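MmoQ Response regulator (Methylococcus capsulatus, PDB 3LJX) is probably a signalling protein that makes cyclic di-GMP from two GTP molecules, this chain holding its all-helical HDOD domain. Local coordinates at residues Gln44-Leu54 with Ala135-Asp143; Ile25-Val34 with Arg84-Leu92. One frame throughout, in Å; residues are numbered along the deposited sequence.

Interaction 1 of 2, residues Gln44-Leu54 with Ala135-Asp143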
ATOM      1  N   GLN A  44      -6.290   3.972   8.232  1.00 25.56           N
ATOM      2  CA  GLN A  44      -5.901   3.772   6.849  1.00 27.78           C
ATOM      3  C   GLN A  44      -4.718   4.659   6.454  1.00 28.76           C
ATOM      4  O   GLN A  44      -4.344   4.697   5.288  1.00 27.32           O
ATOM      5  CB  GLN A  44      -7.079   3.955   5.897  1.00 25.07           C
ATOM      6  CG  GLN A  44      -7.502   5.394   5.738  1.00 32.16           C
ATOM      7  CD  GLN A  44      -8.584   5.541   4.694  1.00 40.70           C
ATOM      8  OE1 GLN A  44      -9.174   4.547   4.261  1.00 40.14           O
ATOM      9  NE2 GLN A  44      -8.848   6.782   4.274  1.00 39.17           N
ATOM     10  N   THR A  45      -4.124   5.363   7.417  1.00 26.17           N
ATOM     11  CA  THR A  45      -2.843   6.021   7.158  1.00 31.28           C
ATOM     12  C   THR A  45      -1.687   5.039   7.396  1.00 35.42           C
ATOM     13  O   THR A  45      -0.525   5.352   7.101  1.00 34.55           O
ATOM     14  CB  THR A  45      -2.604   7.270   8.034  1.00 25.31           C
ATOM     15  OG1 THR A  45      -2.595   6.899   9.422  1.00 32.09           O
ATOM     16  CG2 THR A  45      -3.668   8.325   7.785  1.00 20.85           C
ATOM     17  N   ASP A  46      -2.002   3.858   7.929  1.00 29.56           N
ATOM     18  CA  ASP A  46      -0.962   2.875   8.237  1.00 29.43           C
ATOM     19  C   ASP A  46      -1.078   1.595   7.402  1.00 28.00           C
ATOM     20  O   ASP A  46      -2.041   0.834   7.542  1.00 25.98           O
ATOM     21  CB  ASP A  46      -0.962   2.521   9.725  1.00 23.58           C
ATOM     22  CG  ASP A  46       0.097   1.494  10.066  1.00 29.14           C
ATOM     23  OD1 ASP A  46       1.297   1.785   9.850  1.00 24.84           O
ATOM     24  OD2 ASP A  46      -0.264   0.394  10.541  1.00 33.36           O
ATOM     25  N   PRO A  47      -0.090   1.358   6.527  1.00 26.33           N
ATOM     26  CA  PRO A  47      -0.083   0.163   5.675  1.00 23.83           C
ATOM     27  C   PRO A  47      -0.134  -1.141   6.488  1.00 27.84           C
ATOM     28  O   PRO A  47      -0.933  -2.015   6.138  1.00 23.46           O
ATOM     29  CB  PRO A  47       1.241   0.277   4.912  1.00 22.66           C
ATOM     30  CG  PRO A  47       1.557   1.758   4.904  1.00 22.18           C
ATOM     31  CD  PRO A  47       1.006   2.294   6.205  1.00 25.56           C
ATOM     32  N   ALA A  48       0.670  -1.273   7.548  1.00 25.09           N
ATOM     33  CA  ALA A  48       0.669  -2.519   8.332  1.00 25.40           C
ATOM     34  C   ALA A  48      -0.722  -2.860   8.887  1.00 27.35           C
ATOM     35  O   ALA A  48      -1.273  -3.930   8.593  1.00 27.44           O
ATOM     36  CB  ALA A  48       1.704  -2.470   9.475  1.00 22.89           C
ATOM     37  N   LEU A  49      -1.292  -1.957   9.684  1.00 23.53           N
ATOM     38  CA  LEU A  49      -2.562  -2.252  10.352  1.00 24.03           C
ATOM     39  C   LEU A  49      -3.694  -2.408   9.343  1.00 23.09           C
ATOM     40  O   LEU A  49      -4.599  -3.225   9.530  1.00 20.77           O
ATOM     41  CB  LEU A  49      -2.909  -1.184  11.397  1.00 26.72           C
ATOM     42  CG  LEU A  49      -4.143  -1.486  12.259  1.00 27.81           C
ATOM     43  CD1 LEU A  49      -4.079  -2.883  12.925  1.00 23.04           C
ATOM     44  CD2 LEU A  49      -4.312  -0.407  13.291  1.00 29.74           C
ATOM     45  N   THR A  50      -3.628  -1.634   8.261  1.00 22.05           N
ATOM     46  CA  THR A  50      -4.621  -1.735   7.190  1.00 24.28           C
ATOM     47  C   THR A  50      -4.629  -3.109   6.515  1.00 22.05           C
ATOM     48  O   THR A  50      -5.690  -3.702   6.290  1.00 19.51           O
ATOM     49  CB  THR A  50      -4.401  -0.657   6.145  1.00 23.67           C
ATOM     50  OG1 THR A  50      -4.675   0.620   6.741  1.00 24.46           O
ATOM     51  CG2 THR A  50      -5.325  -0.891   4.986  1.00 25.28           C
ATOM     52  N   GLY A  51      -3.439  -3.609   6.196  1.00 21.93           N
ATOM     53  CA  GLY A  51      -3.297  -4.965   5.690  1.00 23.68           C
ATOM     54  C   GLY A  51      -3.878  -6.035   6.612  1.00 24.39           C
ATOM     55  O   GLY A  51      -4.655  -6.880   6.154  1.00 22.89           O
ATOM     56  N   ARG A  52      -3.506  -6.012   7.897  1.00 23.32           N
ATOM     57  CA  ARG A  52      -3.984  -6.998   8.875  0.50 23.49           C
ATOM     58  C   ARG A  52      -5.498  -7.023   8.904  1.00 22.87           C
ATOM     59  O   ARG A  52      -6.112  -8.082   8.916  1.00 20.29           O
ATOM     60  CB  ARG A  52      -3.497  -6.667  10.293  0.50 25.59           C
ATOM     61  CG  ARG A  52      -2.104  -7.151  10.656  0.50 29.76           C
ATOM     62  CD  ARG A  52      -1.835  -6.972  12.171  0.50 31.57           C
ATOM     63  NE  ARG A  52      -2.454  -8.026  12.982  0.50 35.41           N
ATOM     64  CZ  ARG A  52      -2.281  -8.166  14.295  0.50 37.03           C
ATOM     65  NH1 ARG A  52      -1.510  -7.314  14.964  0.50 39.73           N
ATOM     66  NH2 ARG A  52      -2.879  -9.157  14.944  0.50 31.83           N
ATOM     67  N   ILE A  53      -6.091  -5.832   8.932  1.00 20.59           N
ATOM     68  CA  ILE A  53      -7.543  -5.706   8.975  1.00 20.72           C
ATOM     69  C   ILE A  53      -8.205  -6.277   7.720  1.00 21.14           C
ATOM     70  O   ILE A  53      -9.156  -7.041   7.818  1.00 23.87           O
ATOM     71  CB  ILE A  53      -7.973  -4.243   9.230  1.00 21.52           C
ATOM     72  CG1 ILE A  53      -7.617  -3.865  10.672  1.00 22.55           C
ATOM     73  CG2 ILE A  53      -9.482  -4.071   8.987  1.00 14.97           C
ATOM     74  CD1 ILE A  53      -7.574  -2.383  10.931  1.00 22.49           C
ATOM     75  N   LEU A  54      -7.688  -5.933   6.547  1.00 23.16           N
ATOM     76  CA  LEU A  54      -8.244  -6.461   5.302  1.00 24.10           C
ATOM     77  C   LEU A  54      -8.129  -7.974   5.291  1.00 21.86           C
ATOM     78  O   LEU A  54      -9.040  -8.685   4.875  1.00 23.19           O
ATOM     79  CB  LEU A  54      -7.501  -5.895   4.089  1.00 21.56           C
ATOM     80  CG  LEU A  54      -7.715  -4.416   3.794  1.00 26.32           C
ATOM     81  CD1 LEU A  54      -6.969  -4.024   2.524  1.00 29.18           C
ATOM     82  CD2 LEU A  54      -9.211  -4.082   3.696  1.00 25.59           C
ATOM     83  N   ALA A 135      -9.450   2.426  -4.085  1.00 19.58           N
ATOM     84  CA  ALA A 135      -8.243   2.854  -4.780  1.00 21.11           C
ATOM     85  C   ALA A 135      -7.238   3.429  -3.785  1.00 21.72           C
ATOM     86  O   ALA A 135      -6.033   3.179  -3.894  1.00 16.89           O
ATOM     87  CB  ALA A 135      -8.580   3.888  -5.877  1.00 20.97           C
ATOM     88  N   PHE A 136      -7.733   4.201  -2.818  1.00 22.36           N
ATOM     89  CA  PHE A 136      -6.867   4.776  -1.791  1.00 25.63           C
ATOM     90  C   PHE A 136      -6.034   3.664  -1.162  1.00 26.58           C
ATOM     91  O   PHE A 136      -4.807   3.749  -1.057  1.00 20.71           O
ATOM     92  CB  PHE A 136      -7.706   5.443  -0.707  1.00 22.29           C
ATOM     93  CG  PHE A 136      -6.904   5.927   0.458  1.00 26.13           C
ATOM     94  CD1 PHE A 136      -6.438   5.031   1.418  1.00 26.67           C
ATOM     95  CD2 PHE A 136      -6.611   7.280   0.606  1.00 26.72           C
ATOM     96  CE1 PHE A 136      -5.692   5.473   2.508  1.00 25.22           C
ATOM     97  CE2 PHE A 136      -5.858   7.729   1.686  1.00 28.22           C
ATOM     98  CZ  PHE A 136      -5.402   6.824   2.644  1.00 25.19           C
ATOM     99  N   THR A 137      -6.737   2.612  -0.766  1.00 22.77           N
ATOM    100  CA  THR A 137      -6.138   1.477  -0.102  1.00 21.41           C
ATOM    101  C   THR A 137      -5.092   0.806  -0.970  1.00 23.61           C
ATOM    102  O   THR A 137      -3.996   0.484  -0.497  1.00 20.98           O
ATOM    103  CB  THR A 137      -7.220   0.454   0.300  1.00 23.99           C
ATOM    104  OG1 THR A 137      -8.209   1.114   1.097  1.00 29.96           O
ATOM    105  CG2 THR A 137      -6.617  -0.678   1.111  1.00 23.55           C
ATOM    106  N   LEU A 138      -5.404   0.595  -2.244  1.00 26.11           N
ATOM    107  CA  LEU A 138      -4.405   0.004  -3.137  1.00 24.22           C
ATOM    108  C   LEU A 138      -3.168   0.901  -3.273  1.00 26.07           C
ATOM    109  O   LEU A 138      -2.032   0.413  -3.311  1.00 21.51           O
ATOM    110  CB  LEU A 138      -4.988  -0.291  -4.505  1.00 21.96           C
ATOM    111  CG  LEU A 138      -3.993  -1.000  -5.424  1.00 29.59           C
ATOM    112  CD1 LEU A 138      -3.412  -2.241  -4.747  1.00 23.56           C
ATOM    113  CD2 LEU A 138      -4.645  -1.362  -6.761  1.00 33.30           C
ATOM    114  N   GLY A 139      -3.391   2.212  -3.331  1.00 26.39           N
ATOM    115  CA  GLY A 139      -2.293   3.156  -3.405  1.00 26.08           C
ATOM    116  C   GLY A 139      -1.429   3.045  -2.155  1.00 23.51           C
ATOM    117  O   GLY A 139      -0.202   2.959  -2.229  1.00 20.82           O
ATOM    118  N   LEU A 140      -2.079   3.031  -0.997  1.00 22.61           N
ATOM    119  CA  LEU A 140      -1.379   2.874   0.270  1.00 26.20           C
ATOM    120  C   LEU A 140      -0.448   1.657   0.268  1.00 28.57           C
ATOM    121  O   LEU A 140       0.695   1.723   0.762  1.00 27.29           O
ATOM    122  CB  LEU A 140      -2.397   2.735   1.402  1.00 24.66           C
ATOM    123  CG  LEU A 140      -1.860   2.674   2.828  1.00 25.01           C
ATOM    124  CD1 LEU A 140      -1.337   4.049   3.262  1.00 20.08           C
ATOM    125  CD2 LEU A 140      -2.941   2.177   3.798  1.00 25.62           C
ATOM    126  N   LEU A 141      -0.936   0.558  -0.304  1.00 24.08           N
ATOM    127  CA  LEU A 141      -0.294  -0.753  -0.173  1.00 22.70           C
ATOM    128  C   LEU A 141       0.577  -1.128  -1.372  1.00 24.90           C
ATOM    129  O   LEU A 141       1.210  -2.178  -1.366  1.00 22.33           O
ATOM    130  CB  LEU A 141      -1.369  -1.827   0.011  1.00 19.19           C
ATOM    131  CG  LEU A 141      -1.855  -2.264   1.400  1.00 27.12           C
ATOM    132  CD1 LEU A 141      -1.337  -1.389   2.558  1.00 20.97           C
ATOM    133  CD2 LEU A 141      -3.377  -2.423   1.437  1.00 22.19           C
ATOM    134  N   ALA A 142       0.606  -0.266  -2.388  1.00 25.10           N
ATOM    135  CA  ALA A 142       1.234  -0.565  -3.686  1.00 23.87           C
ATOM    136  C   ALA A 142       2.671  -1.119  -3.656  1.00 25.36           C
ATOM    137  O   ALA A 142       3.124  -1.746  -4.628  1.00 23.01           O
ATOM    138  CB  ALA A 142       1.164   0.672  -4.596  1.00 24.94           C
ATOM    139  N   ASP A 143       3.405  -0.873  -2.572  1.00 26.11           N
ATOM    140  CA  ASP A 143       4.748  -1.451  -2.449  1.00 27.31           C
ATOM    141  C   ASP A 143       5.042  -1.945  -1.035  1.00 28.30           C
ATOM    142  O   ASP A 143       6.178  -1.874  -0.544  1.00 25.83           O
ATOM    143  CB  ASP A 143       5.839  -0.499  -2.965  1.00 28.89           C
ATOM    144  CG  ASP A 143       5.868   0.822  -2.229  1.00 38.19           C
ATOM    145  OD1 ASP A 143       5.104   1.003  -1.253  1.00 43.49           O
ATOM    146  OD2 ASP A 143       6.659   1.695  -2.638  1.00 44.36           O
TER
HETATM  147  O   HOH W   1      -8.876   1.774   3.776  1.00 23.96           O

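Interaction 2 of 2, residues Ile25-Val34 with Arg84-Leu92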
ATOM      1  N   ILE A  25      -3.357   6.155  16.882  1.00 35.45           N
ATOM      2  CA  ILE A  25      -4.365   5.133  16.655  1.00 34.31           C
ATOM      3  C   ILE A  25      -4.822   4.586  18.006  1.00 32.62           C
ATOM      4  O   ILE A  25      -6.028   4.474  18.262  1.00 32.54           O
ATOM      5  CB  ILE A  25      -3.850   3.996  15.733  1.00 31.79           C
ATOM      6  CG1 ILE A  25      -3.795   4.470  14.276  1.00 27.94           C
ATOM      7  CG2 ILE A  25      -4.757   2.782  15.832  1.00 31.44           C
ATOM      8  CD1 ILE A  25      -3.003   3.552  13.360  1.00 23.32           C
ATOM      9  N   LEU A  26      -3.861   4.268  18.871  1.00 29.54           N
ATOM     10  CA  LEU A  26      -4.167   3.762  20.212  1.00 34.57           C
ATOM     11  C   LEU A  26      -5.001   4.759  21.010  1.00 40.32           C
ATOM     12  O   LEU A  26      -5.981   4.386  21.655  1.00 40.64           O
ATOM     13  CB  LEU A  26      -2.888   3.425  20.977  1.00 34.53           C
ATOM     14  CG  LEU A  26      -2.209   2.130  20.527  1.00 40.17           C
ATOM     15  CD1 LEU A  26      -0.831   2.002  21.147  1.00 37.66           C
ATOM     16  CD2 LEU A  26      -3.080   0.914  20.865  1.00 42.19           C
ATOM     17  N   ASN A  27      -4.613   6.027  20.954  1.00 43.48           N
ATOM     18  CA  ASN A  27      -5.357   7.074  21.633  1.00 46.77           C
ATOM     19  C   ASN A  27      -6.824   7.058  21.233  1.00 44.24           C
ATOM     20  O   ASN A  27      -7.712   7.036  22.077  1.00 44.33           O
ATOM     21  CB  ASN A  27      -4.755   8.438  21.324  1.00 55.81           C
ATOM     22  CG  ASN A  27      -5.566   9.570  21.916  1.00 69.62           C
ATOM     23  OD1 ASN A  27      -6.339  10.230  21.215  1.00 74.51           O
ATOM     24  ND2 ASN A  27      -5.407   9.792  23.222  1.00 70.84           N
ATOM     25  N   LEU A  28      -7.069   7.059  19.930  1.00 46.39           N
ATOM     26  CA  LEU A  28      -8.428   7.012  19.391  1.00 45.50           C
ATOM     27  C   LEU A  28      -9.143   5.696  19.733  1.00 44.34           C
ATOM     28  O   LEU A  28     -10.324   5.683  20.078  1.00 44.62           O
ATOM     29  CB  LEU A  28      -8.385   7.202  17.877  1.00 40.11           C
ATOM     30  CG  LEU A  28      -9.681   7.660  17.240  1.00 46.12           C
ATOM     31  CD1 LEU A  28     -10.115   8.982  17.877  1.00 45.11           C
ATOM     32  CD2 LEU A  28      -9.501   7.800  15.722  1.00 44.36           C
ATOM     33  N   ALA A  29      -8.422   4.585  19.630  1.00 40.08           N
ATOM     34  CA  ALA A  29      -9.015   3.287  19.899  1.00 43.35           C
ATOM     35  C   ALA A  29      -9.465   3.166  21.365  1.00 48.21           C
ATOM     36  O   ALA A  29     -10.436   2.471  21.670  1.00 44.09           O
ATOM     37  CB  ALA A  29      -8.041   2.164  19.523  1.00 37.22           C
ATOM     38  N   GLN A  30      -8.759   3.851  22.261  1.00 51.26           N
ATOM     39  CA  GLN A  30      -9.089   3.823  23.686  1.00 56.33           C
ATOM     40  C   GLN A  30     -10.075   4.916  24.046  1.00 63.95           C
ATOM     41  O   GLN A  30     -10.491   5.028  25.193  1.00 67.44           O
ATOM     42  CB  GLN A  30      -7.835   3.985  24.531  1.00 48.67           C
ATOM     43  CG  GLN A  30      -6.921   2.798  24.476  1.00 48.35           C
ATOM     44  CD  GLN A  30      -5.492   3.151  24.861  1.00 53.44           C
ATOM     45  OE1 GLN A  30      -4.633   2.275  24.935  1.00 56.08           O
ATOM     46  NE2 GLN A  30      -5.231   4.429  25.103  1.00 51.72           N
ATOM     47  N   ARG A  31     -10.436   5.737  23.069  1.00 67.32           N
ATOM     48  CA  ARG A  31     -11.355   6.818  23.345  1.00 72.79           C
ATOM     49  C   ARG A  31     -12.742   6.232  23.550  1.00 77.88           C
ATOM     50  O   ARG A  31     -13.192   5.388  22.776  1.00 76.06           O
ATOM     51  CB  ARG A  31     -11.334   7.858  22.228  1.00 77.37           C
ATOM     52  CG  ARG A  31     -11.580   9.270  22.735  1.00 88.65           C
ATOM     53  CD  ARG A  31     -10.926  10.331  21.855  1.00 94.77           C
ATOM     54  NE  ARG A  31     -11.539  10.437  20.533  1.00100.47           N
ATOM     55  CZ  ARG A  31     -12.851  10.430  20.297  1.00104.98           C
ATOM     56  NH1 ARG A  31     -13.721  10.319  21.294  1.00106.61           N
ATOM     57  NH2 ARG A  31     -13.292  10.536  19.051  1.00106.24           N
ATOM     58  N   GLU A  32     -13.403   6.673  24.614  1.00 85.18           N
ATOM     59  CA  GLU A  32     -14.713   6.159  24.984  1.00 91.21           C
ATOM     60  C   GLU A  32     -15.635   6.095  23.774  1.00 89.29           C
ATOM     61  O   GLU A  32     -16.167   5.032  23.440  1.00 90.74           O
ATOM     62  CB  GLU A  32     -15.335   7.045  26.069  1.00 99.71           C
ATOM     63  CG  GLU A  32     -16.549   6.448  26.775  1.00106.56           C
ATOM     64  CD  GLU A  32     -16.174   5.561  27.955  1.00109.81           C
ATOM     65  OE1 GLU A  32     -15.166   4.825  27.862  1.00109.96           O
ATOM     66  OE2 GLU A  32     -16.897   5.601  28.976  1.00109.78           O
ATOM     67  N   ASP A  33     -15.805   7.233  23.105  1.00 84.71           N
ATOM     68  CA  ASP A  33     -16.769   7.327  22.017  1.00 86.79           C
ATOM     69  C   ASP A  33     -16.153   7.783  20.694  1.00 81.42           C
ATOM     70  O   ASP A  33     -16.170   8.967  20.363  1.00 84.11           O
ATOM     71  CB  ASP A  33     -17.927   8.245  22.415  1.00 95.48           C
ATOM     72  CG  ASP A  33     -18.744   7.684  23.569  1.00103.72           C
ATOM     73  OD1 ASP A  33     -18.773   8.322  24.645  1.00106.57           O
ATOM     74  OD2 ASP A  33     -19.350   6.600  23.403  1.00105.88           O
ATOM     75  N   VAL A  34     -15.614   6.827  19.944  1.00 72.83           N
ATOM     76  CA  VAL A  34     -15.043   7.097  18.630  1.00 65.20           C
ATOM     77  C   VAL A  34     -15.937   6.537  17.535  1.00 53.43           C
ATOM     78  O   VAL A  34     -16.497   5.451  17.690  1.00 49.10           O
ATOM     79  CB  VAL A  34     -13.654   6.455  18.482  1.00 67.77           C
ATOM     80  CG1 VAL A  34     -12.621   7.301  19.174  1.00 72.76           C
ATOM     81  CG2 VAL A  34     -13.656   5.028  19.039  1.00 65.09           C
ATOM     82  N   ARG A  84     -11.589  -2.637  16.236  1.00 30.50           N
ATOM     83  CA  ARG A  84     -10.980  -1.945  17.368  1.00 30.94           C
ATOM     84  C   ARG A  84      -9.921  -2.816  18.058  1.00 31.19           C
ATOM     85  O   ARG A  84      -8.843  -2.332  18.428  1.00 28.53           O
ATOM     86  CB  ARG A  84     -12.040  -1.492  18.368  1.00 33.58           C
ATOM     87  CG  ARG A  84     -11.478  -0.601  19.461  1.00 36.41           C
ATOM     88  CD  ARG A  84     -12.370  -0.593  20.687  1.00 39.62           C
ATOM     89  NE  ARG A  84     -13.122   0.645  20.805  1.00 45.72           N
ATOM     90  CZ  ARG A  84     -14.415   0.755  20.532  1.00 55.01           C
ATOM     91  NH1 ARG A  84     -15.105  -0.315  20.130  1.00 57.35           N
ATOM     92  NH2 ARG A  84     -15.016   1.932  20.672  1.00 54.84           N
ATOM     93  N   GLN A  85     -10.217  -4.103  18.213  1.00 27.81           N
ATOM     94  CA  GLN A  85      -9.238  -5.048  18.759  1.00 27.00           C
ATOM     95  C   GLN A  85      -7.893  -4.987  18.016  1.00 29.27           C
ATOM     96  O   GLN A  85      -6.831  -5.040  18.638  1.00 28.57           O
ATOM     97  CB  GLN A  85      -9.792  -6.479  18.726  1.00 23.11           C
ATOM     98  CG  GLN A  85     -10.937  -6.717  19.707  1.00 28.53           C
ATOM     99  CD  GLN A  85     -10.463  -6.709  21.143  1.00 25.16           C
ATOM    100  OE1 GLN A  85      -9.476  -7.368  21.478  1.00 23.05           O
ATOM    101  NE2 GLN A  85     -11.162  -5.967  22.003  1.00 23.26           N
ATOM    102  N   PHE A  86      -7.933  -4.896  16.687  1.00 23.77           N
ATOM    103  CA  PHE A  86      -6.699  -4.841  15.913  1.00 23.66           C
ATOM    104  C   PHE A  86      -5.968  -3.538  16.192  1.00 28.77           C
ATOM    105  O   PHE A  86      -4.731  -3.514  16.322  1.00 30.60           O
ATOM    106  CB  PHE A  86      -6.985  -4.990  14.418  1.00 22.59           C
ATOM    107  CG  PHE A  86      -7.187  -6.411  13.998  1.00 24.76           C
ATOM    108  CD1 PHE A  86      -6.104  -7.201  13.650  1.00 25.07           C
ATOM    109  CD2 PHE A  86      -8.455  -6.974  13.988  1.00 24.12           C
ATOM    110  CE1 PHE A  86      -6.282  -8.529  13.275  1.00 28.57           C
ATOM    111  CE2 PHE A  86      -8.644  -8.304  13.623  1.00 26.58           C
ATOM    112  CZ  PHE A  86      -7.554  -9.084  13.268  1.00 27.10           C
ATOM    113  N   ALA A  87      -6.737  -2.454  16.289  1.00 25.80           N
ATOM    114  CA  ALA A  87      -6.177  -1.147  16.644  1.00 26.30           C
ATOM    115  C   ALA A  87      -5.533  -1.133  18.041  1.00 31.11           C
ATOM    116  O   ALA A  87      -4.439  -0.593  18.219  1.00 31.56           O
ATOM    117  CB  ALA A  87      -7.228  -0.056  16.513  1.00 19.71           C
ATOM    118  N   LEU A  88      -6.194  -1.748  19.021  1.00 32.58           N
ATOM    119  CA  LEU A  88      -5.647  -1.807  20.377  1.00 30.23           C
ATOM    120  C   LEU A  88      -4.453  -2.741  20.429  1.00 32.18           C
ATOM    121  O   LEU A  88      -3.680  -2.708  21.383  1.00 30.97           O
ATOM    122  CB  LEU A  88      -6.695  -2.300  21.377  1.00 34.19           C
ATOM    123  CG  LEU A  88      -7.941  -1.438  21.582  1.00 35.43           C
ATOM    124  CD1 LEU A  88      -9.017  -2.238  22.308  1.00 37.87           C
ATOM    125  CD2 LEU A  88      -7.606  -0.155  22.330  1.00 29.12           C
ATOM    126  N   SER A  89      -4.296  -3.591  19.420  1.00 30.61           N
ATOM    127  CA  SER A  89      -3.208  -4.566  19.473  1.00 33.24           C
ATOM    128  C   SER A  89      -1.848  -3.894  19.304  1.00 39.14           C
ATOM    129  O   SER A  89      -0.829  -4.461  19.676  1.00 42.46           O
ATOM    130  CB  SER A  89      -3.389  -5.688  18.446  1.00 28.50           C
ATOM    131  OG  SER A  89      -3.066  -5.230  17.148  1.00 40.50           O
ATOM    132  N   LEU A  90      -1.826  -2.684  18.752  1.00 44.02           N
ATOM    133  CA  LEU A  90      -0.561  -1.966  18.601  1.00 49.46           C
ATOM    134  C   LEU A  90       0.120  -1.750  19.961  1.00 58.41           C
ATOM    135  O   LEU A  90       1.348  -1.669  20.035  1.00 60.01           O
ATOM    136  CB  LEU A  90      -0.755  -0.630  17.873  1.00 39.48           C
ATOM    137  CG  LEU A  90      -1.362  -0.696  16.472  1.00 33.51           C
ATOM    138  CD1 LEU A  90      -1.605   0.700  15.966  1.00 28.45           C
ATOM    139  CD2 LEU A  90      -0.484  -1.491  15.506  1.00 29.17           C
ATOM    140  N   SER A  91      -0.679  -1.661  21.026  1.00 64.28           N
ATOM    141  CA  SER A  91      -0.154  -1.629  22.394  1.00 73.67           C
ATOM    142  C   SER A  91       1.074  -2.520  22.510  1.00 83.66           C
ATOM    143  O   SER A  91       2.104  -2.111  23.048  1.00 87.21           O
ATOM    144  CB  SER A  91      -1.206  -2.108  23.400  1.00 73.97           C
ATOM    145  OG  SER A  91      -2.316  -1.230  23.466  1.00 75.53           O
ATOM    146  N   LEU A  92       0.945  -3.746  22.005  1.00 88.08           N
ATOM    147  CA  LEU A  92       2.045  -4.706  21.962  1.00 92.26           C
ATOM    148  C   LEU A  92       3.233  -4.175  21.154  1.00 89.82           C
ATOM    149  O   LEU A  92       4.216  -4.888  20.925  1.00 87.76           O
ATOM    150  CB  LEU A  92       1.558  -6.030  21.365  1.00 95.90           C
ATOM    151  CG  LEU A  92       0.496  -6.791  22.164  1.00 97.71           C
ATOM    152  CD1 LEU A  92      -0.449  -7.585  21.251  1.00 97.28           C
ATOM    153  CD2 LEU A  92       1.160  -7.689  23.205  1.00 97.61           C
TER

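Interaction 1 of 2, residues Gln44-Leu54 with Ala135-Asp143
Close to the centre of the chain, within its HDOD domain, Gln44 and Pro47, at the entrance to helix 47-58, meet Phe136, Leu140 and Leu141 of helix 132-141 in a helix crossing of -123°, the short axes 10.3 Å apart. It illustrates how a buried crossing can be built without any direct hydrogen bond between its two sides. Gln44 grips the Phe136 ring twice. Its CG sits between backbone N and carbonyl carbon (chi1 73°), and the extended chain beyond lays the amide over one ring face, the planes 14° apart and NE2 3.8 Å above the centre of the Phe136 ring. The carbonyl meanwhile meets the ring edge in plane, Gln44 O lying 3.2 Å from Phe136 CE1. Contacts at both face and edge are likely to limit how far the ring can turn. One water donates to both Gln44 OE1 and Thr137 OG1, 2.8 Å from each; the same hydroxyl also bonds to Ala69 O, drawing in the loop before helix 71-78. Deeper in, the Leu140 and Pro47 side chains cross at about a right angle, Leu140 CD1 4.0 Å from Pro47 CG, while Leu140 CD2 points at Thr50. Leu141 CD1 packs on Pro47 CB, and its CD2 meets Leu54 CD1. The Thr50 hydroxyl is occupied within its own helix, OG1 donating to Asp46 O at 2.8 Å, and its methyl faces Thr137. Leu54 CD1 and Thr137 CG2 meet tip to tip at 3.6 Å. Asp46 is the N-cap, its OD2 accepting from Leu49 N at 2.7 Å. Just past the crossing, Ala142 probably stands where HD-family phosphohydrolases carry the histidine of their His-Asp pair. The arrangement is thus a capped helix packed against the helix that leads into what is probably a degenerate HD motif, consistent with the HDOD fold.

Interaction 2 of 2, residues Ile25-Val34 with Arg84-Leu92
Leu26 turns its CG anti to the carbonyl carbon (chi1 -75°), which sends its forked end over the backbone of Ala87 to Ser91; Arg84 has its CG anti to backbone N, and a bend at chi3 (-105°) carries its guanidinium round to the end of helix 19-29. These two reaching side chains flank a small-residue centre, where Ala29 CB meets Ala87 CB at 3.8 Å and the helix axes come within 9.1 Å of each other. Ala29 CB also touches Leu88 CD2 at 3.7 Å, and Gln30 CG touches the same methyl, the two side chains passing at an angle. Next to this centre, Ile25 and Leu90 pass at a slant, CG2 of Ile25 being 3.8 Å from CD1 of Leu90, and helix 36-43 backs the pair of helices through Leu42 and Ile43. Leu26 CD2 sits 3.3 Å from Ala87 O and 3.5 Å from Ser91 OG. That hydroxyl is spoken for: Ser91 OG donates to Leu88 O at 2.9 Å, tilted a little from the carbonyl plane, and Leu88 O takes Ser91 N as well. Replacing Leu26 by an alanine would probably open a gap above Ala87 O and leave Leu90 CB and the Ser91 turn without their apolar cover. On the other flank Arg84 NE makes a weak hydrogen bond to Ala29 O, 3.4 Å long with an N-H...O angle of 146°, the carbonyl lying in plane at the guanidinium edge. Cohesion is therefore chiefly apolar, with one weak polar link; a positive charge beside the C-terminal end of helix 19-29 would probably be favourable there.

From the N terminus the four segments run 25-34, 44-54, 84-92 and 135-143, so the two contacts cross. Interaction 2 closes a loop of 49 residues that contains the first half of interaction 1; interaction 1 then closes one of 80 residues that contains the second half of interaction 2. Although their centres lie about 18 Å apart, they touch: Leu49 and Arg52 of helix 47-58 pack on Phe86 and its neighbours at the end of helix 80-88. Helix 47-58 thus stands between the peripheral pair formed by helices 19-29 and 80-88 and the central helix 132-141, and the interlocked loops tie one HDOD domain together.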